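B-cell lymphoma 3 protein (Homo sapiens, PDB 1K1A) regulates transcription of NF-kappa-B target genes as an IkappaB-family protein, binding p50 or p52 homodimers, and this chain is its ankyrin repeat domain. Local coordinates at residues Leu39-Ala53 and Leu65-Arg77. Numbering follows the deposited sequence.
Sequences LDIYNNLRQTPLHLA and LVTAGASPMALDR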
ATOM      1  N   LEU A  39     -11.436  19.462  12.084  1.00 25.02           N
ATOM      2  CA  LEU A  39     -10.358  19.686  11.129  1.00 23.74           C
ATOM      3  C   LEU A  39     -10.569  18.803   9.910  1.00 23.30           C
ATOM      4  O   LEU A  39     -10.020  19.056   8.843  1.00 22.92           O
ATOM      5  CB  LEU A  39      -9.006  19.361  11.753  1.00 23.79           C
ATOM      6  CG  LEU A  39      -8.517  20.272  12.869  1.00 22.90           C
ATOM      7  CD1 LEU A  39      -7.093  19.885  13.244  1.00 24.16           C
ATOM      8  CD2 LEU A  39      -8.581  21.715  12.424  1.00 23.61           C
ATOM      9  N   ASP A  40     -11.357  17.748  10.083  1.00 22.79           N
ATOM     10  CA  ASP A  40     -11.640  16.826   8.993  1.00 22.10           C
ATOM     11  C   ASP A  40     -12.878  17.256   8.228  1.00 21.41           C
ATOM     12  O   ASP A  40     -13.895  16.561   8.228  1.00 21.76           O
ATOM     13  CB  ASP A  40     -11.802  15.401   9.519  1.00 22.64           C
ATOM     14  CG  ASP A  40     -10.478  14.790   9.952  1.00 24.08           C
ATOM     15  OD1 ASP A  40      -9.442  15.078   9.304  1.00 25.87           O
ATOM     16  OD2 ASP A  40     -10.376  14.008  10.923  1.00 26.00           O
ATOM     17  N   ILE A  41     -12.785  18.422   7.597  1.00 20.09           N
ATOM     18  CA  ILE A  41     -13.868  18.966   6.797  1.00 19.28           C
ATOM     19  C   ILE A  41     -13.611  18.674   5.330  1.00 18.08           C
ATOM     20  O   ILE A  41     -12.512  18.874   4.825  1.00 17.49           O
ATOM     21  CB  ILE A  41     -14.010  20.481   7.021  1.00 19.93           C
ATOM     22  CG1 ILE A  41     -12.645  21.169   6.993  1.00 20.91           C
ATOM     23  CG2 ILE A  41     -14.705  20.752   8.351  1.00 21.06           C
ATOM     24  CD1 ILE A  41     -12.089  21.460   8.360  1.00 25.27           C
ATOM     25  N   TYR A  42     -14.630  18.185   4.654  1.00 16.86           N
ATOM     26  CA  TYR A  42     -14.511  17.815   3.252  1.00 16.84           C
ATOM     27  C   TYR A  42     -14.791  18.971   2.290  1.00 16.50           C
ATOM     28  O   TYR A  42     -15.662  19.798   2.546  1.00 16.48           O
ATOM     29  CB  TYR A  42     -15.498  16.692   2.948  1.00 16.89           C
ATOM     30  CG  TYR A  42     -15.131  15.340   3.523  1.00 17.94           C
ATOM     31  CD1 TYR A  42     -14.046  14.630   3.030  1.00 19.18           C
ATOM     32  CD2 TYR A  42     -15.893  14.758   4.534  1.00 21.22           C
ATOM     33  CE1 TYR A  42     -13.712  13.377   3.533  1.00 19.71           C
ATOM     34  CE2 TYR A  42     -15.571  13.499   5.043  1.00 22.80           C
ATOM     35  CZ  TYR A  42     -14.476  12.816   4.528  1.00 22.08           C
ATOM     36  OH  TYR A  42     -14.138  11.570   5.015  1.00 23.30           O
ATOM     37  N   ASN A  43     -14.039  19.029   1.189  1.00 16.23           N
ATOM     38  CA  ASN A  43     -14.391  19.907   0.072  1.00 16.31           C
ATOM     39  C   ASN A  43     -15.295  19.086  -0.860  1.00 16.96           C
ATOM     40  O   ASN A  43     -15.711  17.985  -0.497  1.00 16.32           O
ATOM     41  CB  ASN A  43     -13.138  20.443  -0.656  1.00 16.19           C
ATOM     42  CG  ASN A  43     -12.300  19.332  -1.282  1.00 15.06           C
ATOM     43  OD1 ASN A  43     -12.743  18.200  -1.373  1.00 13.15           O
ATOM     44  ND2 ASN A  43     -11.081  19.665  -1.715  1.00 14.28           N
ATOM     45  N   ASN A  44     -15.605  19.588  -2.053  1.00 17.48           N
ATOM     46  CA  ASN A  44     -16.521  18.853  -2.928  1.00 18.53           C
ATOM     47  C   ASN A  44     -15.908  17.663  -3.627  1.00 18.49           C
ATOM     48  O   ASN A  44     -16.598  16.914  -4.323  1.00 19.37           O
ATOM     49  CB  ASN A  44     -17.192  19.776  -3.934  1.00 18.99           C
ATOM     50  CG  ASN A  44     -18.309  20.536  -3.324  1.00 20.84           C
ATOM     51  OD1 ASN A  44     -18.088  21.413  -2.490  1.00 24.15           O
ATOM     52  ND2 ASN A  44     -19.527  20.190  -3.692  1.00 22.03           N
ATOM     53  N   LEU A  45     -14.615  17.481  -3.414  1.00 18.08           N
ATOM     54  CA  LEU A  45     -13.888  16.342  -3.961  1.00 17.73           C
ATOM     55  C   LEU A  45     -13.733  15.274  -2.901  1.00 16.98           C
ATOM     56  O   LEU A  45     -13.078  14.256  -3.116  1.00 17.30           O
ATOM     57  CB  LEU A  45     -12.515  16.797  -4.457  1.00 17.68           C
ATOM     58  CG  LEU A  45     -12.599  17.685  -5.695  1.00 18.06           C
ATOM     59  CD1 LEU A  45     -11.235  18.272  -6.041  1.00 18.34           C
ATOM     60  CD2 LEU A  45     -13.154  16.875  -6.859  1.00 17.95           C
ATOM     61  N   ARG A  46     -14.365  15.504  -1.759  1.00 16.65           N
ATOM     62  CA  ARG A  46     -14.264  14.608  -0.609  1.00 15.93           C
ATOM     63  C   ARG A  46     -12.829  14.452  -0.096  1.00 15.28           C
ATOM     64  O   ARG A  46     -12.391  13.346   0.258  1.00 15.08           O
ATOM     65  CB  ARG A  46     -14.905  13.242  -0.885  1.00 16.41           C
ATOM     66  CG  ARG A  46     -15.143  12.470   0.390  1.00 17.84           C
ATOM     67  CD  ARG A  46     -15.857  11.165   0.226  1.00 22.08           C
ATOM     68  NE  ARG A  46     -17.263  11.342  -0.113  1.00 23.71           N
ATOM     69  CZ  ARG A  46     -18.013  10.384  -0.621  1.00 24.53           C
ATOM     70  NH1 ARG A  46     -17.483   9.189  -0.835  1.00 25.25           N
ATOM     71  NH2 ARG A  46     -19.286  10.609  -0.911  1.00 25.82           N
ATOM     72  N   GLN A  47     -12.107  15.569  -0.060  1.00 13.96           N
ATOM     73  CA  GLN A  47     -10.770  15.624   0.512  1.00 13.49           C
ATOM     74  C   GLN A  47     -10.791  16.472   1.774  1.00 12.98           C
ATOM     75  O   GLN A  47     -11.385  17.549   1.793  1.00 12.99           O
ATOM     76  CB  GLN A  47      -9.788  16.285  -0.466  1.00 13.71           C
ATOM     77  CG  GLN A  47      -9.791  15.708  -1.867  1.00 13.58           C
ATOM     78  CD  GLN A  47      -8.979  16.544  -2.835  1.00 13.58           C
ATOM     79  OE1 GLN A  47      -9.099  17.769  -2.858  1.00 15.18           O
ATOM     80  NE2 GLN A  47      -8.148  15.888  -3.632  1.00 14.74           N
ATOM     81  N   THR A  48     -10.142  15.990   2.824  1.00 12.27           N
ATOM     82  CA  THR A  48      -9.905  16.806   4.001  1.00 11.74           C
ATOM     83  C   THR A  48      -8.590  17.525   3.780  1.00 11.33           C
ATOM     84  O   THR A  48      -7.846  17.194   2.853  1.00 11.34           O
ATOM     85  CB  THR A  48      -9.777  15.940   5.259  1.00 11.75           C
ATOM     86  OG1 THR A  48      -8.634  15.077   5.137  1.00 12.05           O
ATOM     87  CG2 THR A  48     -10.962  14.973   5.394  1.00 12.04           C
ATOM     88  N   PRO A  49      -8.303  18.521   4.607  1.00 10.65           N
ATOM     89  CA  PRO A  49      -6.994  19.183   4.573  1.00 10.32           C
ATOM     90  C   PRO A  49      -5.819  18.202   4.720  1.00 10.25           C
ATOM     91  O   PRO A  49      -4.791  18.407   4.070  1.00  9.36           O
ATOM     92  CB  PRO A  49      -7.066  20.147   5.753  1.00 10.89           C
ATOM     93  CG  PRO A  49      -8.513  20.508   5.819  1.00 10.71           C
ATOM     94  CD  PRO A  49      -9.232  19.174   5.550  1.00 10.72           C
ATOM     95  N   LEU A  50      -5.979  17.133   5.512  1.00  9.34           N
ATOM     96  CA  LEU A  50      -4.905  16.157   5.678  1.00  9.46           C
ATOM     97  C   LEU A  50      -4.636  15.398   4.374  1.00  9.67           C
ATOM     98  O   LEU A  50      -3.476  15.178   4.005  1.00  9.47           O
ATOM     99  CB  LEU A  50      -5.207  15.179   6.829  1.00  9.47           C
ATOM    100  CG  LEU A  50      -4.164  14.087   7.135  1.00  9.85           C
ATOM    101  CD1 LEU A  50      -2.787  14.700   7.456  1.00 10.96           C
ATOM    102  CD2 LEU A  50      -4.635  13.223   8.272  1.00  9.52           C
ATOM    103  N   HIS A  51      -5.701  14.991   3.689  1.00  9.81           N
ATOM    104  CA  HIS A  51      -5.554  14.331   2.399  1.00 10.69           C
ATOM    105  C   HIS A  51      -4.717  15.234   1.506  1.00 10.73           C
ATOM    106  O   HIS A  51      -3.818  14.775   0.812  1.00 10.57           O
ATOM    107  CB  HIS A  51      -6.912  14.126   1.716  1.00 10.78           C
ATOM    108  CG  HIS A  51      -7.810  13.133   2.396  1.00 12.30           C
ATOM    109  ND1 HIS A  51      -7.371  11.910   2.860  1.00 16.39           N
ATOM    110  CD2 HIS A  51      -9.139  13.174   2.651  1.00 13.01           C
ATOM    111  CE1 HIS A  51      -8.387  11.251   3.390  1.00 13.62           C
ATOM    112  NE2 HIS A  51      -9.470  11.998   3.280  1.00 15.57           N
ATOM    113  N   LEU A  52      -5.052  16.525   1.504  1.00 10.93           N
ATOM    114  CA  LEU A  52      -4.362  17.493   0.657  1.00 11.11           C
ATOM    115  C   LEU A  52      -2.894  17.678   1.035  1.00 11.15           C
ATOM    116  O   LEU A  52      -2.038  17.885   0.166  1.00 11.05           O
ATOM    117  CB  LEU A  52      -5.100  18.833   0.661  1.00 11.71           C
ATOM    118  CG  LEU A  52      -6.372  18.825  -0.190  1.00 12.43           C
ATOM    119  CD1 LEU A  52      -7.092  20.185  -0.133  1.00 14.28           C
ATOM    120  CD2 LEU A  52      -6.036  18.442  -1.622  1.00 14.70           C
ATOM    121  N   ALA A  53      -2.603  17.598   2.326  1.00 10.87           N
ATOM    122  CA  ALA A  53      -1.231  17.721   2.798  1.00 11.54           C
ATOM    123  C   ALA A  53      -0.375  16.579   2.269  1.00 12.29           C
ATOM    124  O   ALA A  53       0.787  16.781   1.932  1.00 12.47           O
ATOM    125  CB  ALA A  53      -1.187  17.762   4.306  1.00 11.41           C
ATOM    126  N   LEU A  65      -1.290  18.766  11.465  1.00 11.62           N
ATOM    127  CA  LEU A  65      -2.694  18.388  11.391  1.00 11.97           C
ATOM    128  C   LEU A  65      -3.010  17.149  12.219  1.00 12.24           C
ATOM    129  O   LEU A  65      -3.996  17.121  12.946  1.00 12.13           O
ATOM    130  CB  LEU A  65      -3.134  18.177   9.931  1.00 11.60           C
ATOM    131  CG  LEU A  65      -3.248  19.437   9.058  1.00 12.03           C
ATOM    132  CD1 LEU A  65      -3.600  19.051   7.630  1.00 12.00           C
ATOM    133  CD2 LEU A  65      -4.282  20.402   9.613  1.00 12.89           C
ATOM    134  N   VAL A  66      -2.171  16.126  12.106  1.00 12.38           N
ATOM    135  CA  VAL A  66      -2.405  14.892  12.858  1.00 13.36           C
ATOM    136  C   VAL A  66      -2.289  15.130  14.366  1.00 14.17           C
ATOM    137  O   VAL A  66      -3.153  14.708  15.137  1.00 14.76           O
ATOM    138  CB  VAL A  66      -1.473  13.774  12.401  1.00 13.23           C
ATOM    139  CG1 VAL A  66      -1.672  12.519  13.276  1.00 12.92           C
ATOM    140  CG2 VAL A  66      -1.766  13.450  10.925  1.00 12.94           C
ATOM    141  N   THR A  67      -1.257  15.859  14.779  1.00 15.02           N
ATOM    142  CA  THR A  67      -1.075  16.147  16.193  1.00 15.94           C
ATOM    143  C   THR A  67      -2.241  16.996  16.738  1.00 16.38           C
ATOM    144  O   THR A  67      -2.603  16.892  17.917  1.00 16.54           O
ATOM    145  CB  THR A  67       0.306  16.810  16.457  1.00 15.80           C
ATOM    146  OG1 THR A  67       0.444  17.980  15.648  1.00 19.72           O
ATOM    147  CG2 THR A  67       1.434  15.923  15.955  1.00 15.11           C
ATOM    148  N   ALA A  68      -2.850  17.803  15.874  1.00 16.72           N
ATOM    149  CA  ALA A  68      -3.989  18.634  16.281  1.00 17.53           C
ATOM    150  C   ALA A  68      -5.333  17.886  16.341  1.00 17.70           C
ATOM    151  O   ALA A  68      -6.340  18.450  16.772  1.00 18.25           O
ATOM    152  CB  ALA A  68      -4.106  19.876  15.387  1.00 17.20           C
ATOM    153  N   GLY A  69      -5.359  16.634  15.885  1.00 17.86           N
ATOM    154  CA  GLY A  69      -6.573  15.834  15.977  1.00 17.35           C
ATOM    155  C   GLY A  69      -7.220  15.398  14.670  1.00 17.46           C
ATOM    156  O   GLY A  69      -8.297  14.774  14.680  1.00 16.68           O
ATOM    157  N   ALA A  70      -6.612  15.752  13.539  1.00 17.05           N
ATOM    158  CA  ALA A  70      -7.136  15.286  12.248  1.00 17.40           C
ATOM    159  C   ALA A  70      -6.946  13.773  12.159  1.00 17.80           C
ATOM    160  O   ALA A  70      -5.876  13.260  12.477  1.00 18.19           O
ATOM    161  CB  ALA A  70      -6.437  15.978  11.094  1.00 17.02           C
ATOM    162  N   SER A  71      -7.972  13.069  11.694  1.00 18.39           N
ATOM    163  CA  SER A  71      -7.946  11.607  11.664  1.00 18.66           C
ATOM    164  C   SER A  71      -7.242  11.021  10.447  1.00 18.34           C
ATOM    165  O   SER A  71      -7.575  11.338   9.311  1.00 18.36           O
ATOM    166  CB  SER A  71      -9.372  11.046  11.737  1.00 19.18           C
ATOM    167  OG  SER A  71      -9.369   9.627  11.600  1.00 18.97           O
ATOM    168  N   PRO A  72      -6.277  10.143  10.699  1.00 18.49           N
ATOM    169  CA  PRO A  72      -5.589   9.419   9.630  1.00 18.19           C
ATOM    170  C   PRO A  72      -6.519   8.411   8.947  1.00 17.60           C
ATOM    171  O   PRO A  72      -6.177   7.915   7.881  1.00 17.83           O
ATOM    172  CB  PRO A  72      -4.474   8.671  10.377  1.00 18.75           C
ATOM    173  CG  PRO A  72      -4.362   9.354  11.684  1.00 19.14           C
ATOM    174  CD  PRO A  72      -5.755   9.792  12.031  1.00 18.63           C
ATOM    175  N   MET A  73      -7.675   8.119   9.546  1.00 16.76           N
ATOM    176  CA  MET A  73      -8.603   7.155   8.949  1.00 16.15           C
ATOM    177  C   MET A  73      -9.753   7.770   8.123  1.00 15.44           C
ATOM    178  O   MET A  73     -10.559   7.036   7.559  1.00 15.38           O
ATOM    179  CB  MET A  73      -9.173   6.198  10.008  1.00 15.98           C
ATOM    180  CG  MET A  73      -8.122   5.352  10.732  1.00 16.58           C
ATOM    181  SD  MET A  73      -7.238   4.225   9.637  1.00 17.78           S
ATOM    182  CE  MET A  73      -8.552   3.050   9.235  1.00 16.03           C
ATOM    183  N   ALA A  74      -9.849   9.100   8.067  1.00 14.75           N
ATOM    184  CA  ALA A  74     -10.888   9.732   7.244  1.00 14.26           C
ATOM    185  C   ALA A  74     -10.709   9.273   5.801  1.00 14.08           C
ATOM    186  O   ALA A  74      -9.585   9.244   5.288  1.00 14.31           O
ATOM    187  CB  ALA A  74     -10.811  11.253   7.330  1.00 14.04           C
ATOM    188  N   LEU A  75     -11.806   8.915   5.143  1.00 13.72           N
ATOM    189  CA  LEU A  75     -11.731   8.381   3.782  1.00 14.03           C
ATOM    190  C   LEU A  75     -11.940   9.439   2.713  1.00 13.80           C
ATOM    191  O   LEU A  75     -12.783  10.311   2.864  1.00 13.96           O
ATOM    192  CB  LEU A  75     -12.782   7.287   3.595  1.00 13.99           C
ATOM    193  CG  LEU A  75     -12.709   6.157   4.616  1.00 14.47           C
ATOM    194  CD1 LEU A  75     -13.755   5.085   4.288  1.00 18.36           C
ATOM    195  CD2 LEU A  75     -11.306   5.574   4.629  1.00 15.57           C
ATOM    196  N   ASP A  76     -11.188   9.346   1.618  1.00 13.80           N
ATOM    197  CA  ASP A  76     -11.434  10.220   0.471  1.00 14.46           C
ATOM    198  C   ASP A  76     -12.464   9.606  -0.496  1.00 14.36           C
ATOM    199  O   ASP A  76     -13.134   8.624  -0.151  1.00 13.72           O
ATOM    200  CB  ASP A  76     -10.130  10.615  -0.230  1.00 14.50           C
ATOM    201  CG  ASP A  76      -9.571   9.522  -1.109  1.00 16.59           C
ATOM    202  OD1 ASP A  76     -10.202   8.444  -1.246  1.00 15.80           O
ATOM    203  OD2 ASP A  76      -8.494   9.674  -1.728  1.00 19.07           O
ATOM    204  N   ARG A  77     -12.596  10.190  -1.687  1.00 14.44           N
ATOM    205  CA  ARG A  77     -13.624   9.777  -2.651  1.00 15.03           C
ATOM    206  C   ARG A  77     -13.528   8.297  -3.049  1.00 14.38           C
ATOM    207  O   ARG A  77     -14.540   7.645  -3.351  1.00 14.51           O
ATOM    208  CB  ARG A  77     -13.555  10.674  -3.895  1.00 15.69           C
ATOM    209  CG  ARG A  77     -14.617  10.407  -4.933  1.00 19.21           C
ATOM    210  CD  ARG A  77     -14.325  11.075  -6.279  1.00 25.34           C
ATOM    211  NE  ARG A  77     -15.404  10.880  -7.242  1.00 28.74           N
ATOM    212  CZ  ARG A  77     -16.631  11.332  -7.059  1.00 30.61           C
ATOM    213  NH1 ARG A  77     -16.922  12.005  -5.952  1.00 31.86           N
ATOM    214  NH2 ARG A  77     -17.568  11.120  -7.974  1.00 31.81           N
TER
HETATM  215  O   HOH W   1     -14.297   8.794   6.457  1.00 24.68           O
HETATM  216  O   HOH W   2     -11.002  12.307  -3.020  1.00 19.77           O
HETATM  217  O   HOH W   3     -15.818   8.106   1.052  1.00 31.00           O
HETATM  218  O   HOH W   4      -8.136  12.497  -2.851  1.00 27.52           O
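Asp-40 and Ser-71 are joined by one of two direct hydrogen bonds between the loop 39-48 and the chain that leaves helix 59-67. The amide of Ser-71 points at the carboxylate of Asp-40, its N lying 2.7 Å from OD2 with 165° at the hydrogen, and OD2 receives it on the syn lone pair. In the other, Tyr-42 OH donates to the carbonyl O of Leu-75 at 2.8 Å, that oxygen sitting at the ring edge. A water accepts from Leu-75 N and donates to Tyr-42 OH, closing a second route between the same residues. Further along, one water joins Leu-45 O to Arg-77 N; another donates to Asp-76 O and accepts only weakly from Arg-46 NH1.

The ring of His-51 lies between two groups. Thr-48 OG1, which also caps the helix by accepting from His-51 N, lies over one face, displaced toward the rim; on the opposite face Asp-76 CB makes a CH-pi contact 4.0 Å from the centroid and 15° off the normal. Ala-74 O meets the ring edge, 3.0 Å from CE1. Asp-76 OD1 accepts from His-78 N and Gln-80 N, while OD2 accepts from a water.

Apolar side chains of helix 49-55, helix 59-67 and the adjoining loops meet. Leu-50 has CG anti to its backbone N (chi1 -180°), which carries CD1 to 3.8 Å from Val-66 CG2 and CD2 to 3.6 Å from Ser-71 O. Leu-65 CD1 fits against Pro-49, Leu-50 and Ala-53, while Leu-39 CD1 rests on Ala-68 CB at 3.7 Å. Val-66 also touches Leu-98 of helix 92-101, and Leu-39 touches Phe-32 of helix 22-34, placing the contact between those helices in the ankyrin stack.

Thr-48, Pro-49, Leu-50 and His-51 form the TPLH motif that starts the first helix of an ankyrin repeat; with the Schellman motif at Gly-69 after the second, they mark the helix-turn-helix of ANK 2.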